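Local coordinates for hyperosmolarity resistance protein Emb (Staphylococcus epidermidis, PDB 6GV5), which probably mediates bacterial adherence to surface-immobilized fibronectin as part of a giant extracellular matrix binding protein, at residues D11-I16 and I33-T38. Sequence-based numbering, arbitrary orientation.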
loop_
_atom_site.group_PDB
_atom_site.type_symbol
_atom_site.label_atom_id
_atom_site.label_comp_id
_atom_site.label_asym_id
_atom_site.label_seq_id
_atom_site.Cartn_x
_atom_site.Cartn_y
_atom_site.Cartn_z
ATOM N N ASP A 11 10.885 -18.659 4.534
ATOM C CA ASP A 11 10.401 -18.501 3.168
ATOM C C ASP A 11 9.494 -17.285 3.046
ATOM O O ASP A 11 9.613 -16.501 2.099
ATOM C CB ASP A 11 9.653 -19.762 2.731
ATOM C CG ASP A 11 8.938 -19.581 1.408
ATOM O OD1 ASP A 11 9.621 -19.573 0.361
ATOM O OD2 ASP A 11 7.695 -19.435 1.412
ATOM N N ALA A 12 8.573 -17.117 3.996
ATOM C CA ALA A 12 7.636 -16.001 3.930
ATOM C C ALA A 12 8.361 -14.667 4.031
ATOM O O ALA A 12 8.042 -13.722 3.299
ATOM C CB ALA A 12 6.592 -16.124 5.037
ATOM N N LYS A 13 9.341 -14.567 4.933
ATOM C CA LYS A 13 10.065 -13.309 5.076
ATOM C C LYS A 13 10.882 -13.002 3.829
ATOM O O LYS A 13 10.999 -11.838 3.424
ATOM C CB LYS A 13 10.958 -13.364 6.313
ATOM C CG LYS A 13 10.193 -13.390 7.620
ATOM C CD LYS A 13 11.135 -13.384 8.813
ATOM C CE LYS A 13 11.833 -14.730 8.986
ATOM N NZ LYS A 13 12.795 -14.707 10.126
ATOM N N GLN A 14 11.443 -14.034 3.197
ATOM C CA GLN A 14 12.168 -13.831 1.949
ATOM C C GLN A 14 11.247 -13.312 0.852
ATOM O O GLN A 14 11.616 -12.400 0.104
ATOM C CB GLN A 14 12.841 -15.136 1.525
ATOM C CG GLN A 14 14.003 -15.532 2.422
ATOM C CD GLN A 14 14.549 -16.912 2.104
ATOM O OE1 GLN A 14 13.910 -17.698 1.403
ATOM N NE2 GLN A 14 15.736 -17.212 2.616
ATOM N N GLN A 15 10.042 -13.880 0.737
ATOM C CA GLN A 15 9.089 -13.378 -0.244
ATOM C C GLN A 15 8.748 -11.919 0.028
ATOM O O GLN A 15 8.688 -11.101 -0.900
ATOM C CB GLN A 15 7.814 -14.222 -0.234
ATOM C CG GLN A 15 8.010 -15.661 -0.675
ATOM C CD GLN A 15 6.696 -16.369 -0.954
ATOM O OE1 GLN A 15 5.827 -15.834 -1.643
ATOM N NE2 GLN A 15 6.548 -17.576 -0.420
ATOM N N ILE A 16 8.520 -11.577 1.297
ATOM C CA ILE A 16 8.142 -10.212 1.654
ATOM C C ILE A 16 9.266 -9.248 1.315
ATOM O O ILE A 16 9.025 -8.116 0.875
ATOM C CB ILE A 16 7.767 -10.143 3.146
ATOM C CG1 ILE A 16 6.414 -10.821 3.377
ATOM C CG2 ILE A 16 7.724 -8.690 3.635
ATOM C CD1 ILE A 16 6.152 -11.229 4.818
ATOM N N ILE A 33 5.461 -9.994 12.455
ATOM C CA ILE A 33 4.236 -10.772 12.581
ATOM C C ILE A 33 4.488 -12.220 12.186
ATOM O O ILE A 33 4.043 -13.149 12.870
ATOM C CB ILE A 33 3.117 -10.133 11.736
ATOM C CG1 ILE A 33 2.740 -8.762 12.313
ATOM C CG2 ILE A 33 1.902 -11.046 11.677
ATOM C CD1 ILE A 33 1.910 -7.905 11.380
ATOM N N ILE A 34 5.207 -12.434 11.080
ATOM C CA ILE A 34 5.534 -13.793 10.650
ATOM C C ILE A 34 6.263 -14.532 11.766
ATOM O O ILE A 34 5.928 -15.673 12.109
ATOM C CB ILE A 34 6.378 -13.762 9.364
ATOM C CG1 ILE A 34 5.560 -13.274 8.160
ATOM C CG2 ILE A 34 6.971 -15.137 9.073
ATOM C CD1 ILE A 34 4.457 -14.210 7.724
ATOM N N ASN A 35 7.275 -13.887 12.354
ATOM C CA ASN A 35 8.104 -14.561 13.348
ATOM C C ASN A 35 7.303 -14.988 14.569
ATOM O O ASN A 35 7.688 -15.942 15.256
ATOM C CB ASN A 35 9.252 -13.649 13.782
ATOM C CG ASN A 35 10.338 -13.539 12.738
ATOM O OD1 ASN A 35 10.542 -14.449 11.935
ATOM N ND2 ASN A 35 11.051 -12.421 12.747
ATOM N N GLN A 36 6.200 -14.304 14.861
ATOM C CA GLN A 36 5.413 -14.579 16.056
ATOM C C GLN A 36 4.352 -15.654 15.847
ATOM O O GLN A 36 3.650 -16.001 16.805
ATOM C CB GLN A 36 4.737 -13.295 16.554
ATOM N N GLN A 37 4.218 -16.194 14.638
ATOM C CA GLN A 37 3.194 -17.193 14.369
ATOM C C GLN A 37 3.620 -18.558 14.903
ATOM O O GLN A 37 4.803 -18.913 14.899
ATOM C CB GLN A 37 2.909 -17.285 12.871
ATOM C CG GLN A 37 2.480 -15.970 12.244
ATOM C CD GLN A 37 1.290 -15.348 12.942
ATOM O OE1 GLN A 37 0.248 -15.981 13.104
ATOM N NE2 GLN A 37 1.444 -14.103 13.374
ATOM N N THR A 38 2.633 -19.328 15.354
ATOM C CA THR A 38 2.884 -20.601 16.011
ATOM C C THR A 38 2.543 -21.802 15.143
ATOM O O THR A 38 2.782 -22.938 15.563
ATOM C CB THR A 38 2.092 -20.682 17.322
ATOM O OG1 THR A 38 0.687 -20.670 17.037
ATOM C CG2 THR A 38 2.430 -19.504 18.224
#
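Ile34 inserts its branched side chain among Ala12, Lys13 and Ile16, and CG1, CG2 and CD1 all take part. Ile34 CD1 rests on the methyl of Ala12 (Ile34 CD1 to Ala12 CB 3.9 Å). Ile34 CG2, anti to the backbone N, lies against Lys13 CG at 3.9 Å as the two side chains run past each other in opposite directions. Ile34 CG1 is met by Ile16 CD1 at 4.0 Å, these two isoleucines reaching toward each other tip to tip. Lys13 sends its chain over the more exposed side of this apolar patch: it is extended at chi2, bends at chi3 (-73°), which sets CE, and extends again to NZ. There it crosses Asn35 at about a right angle and donates to its carbonyl oxygen (Lys13 NZ to Asn35 OD1 2.9 Å), in the carbonyl plane and on a lone pair, with a C=O...N angle of 127°. The contact joins helix 2-18 to the C-terminal end of helix 24-35 in the GA module, where helix 40-65 completes a three-helix bundle. Just past the helix end, Gln37 folds its amide back: Gln37 NE2 donates to Ile33 O at 2.8 Å, from above the carbonyl plane, while Gln36 N approaches the same oxygen from the other face. The backbone oxygens of Asn35 and Gln37 both accept from Lys9 NZ, a second lysine tie from helix 2-18 to this terminus. On helix 2-18 itself, Gln15 NE2 bonds Asp11 OD2 one turn back at 2.9 Å, and the Gln15 side chain also touches Leu47 of helix 40-65.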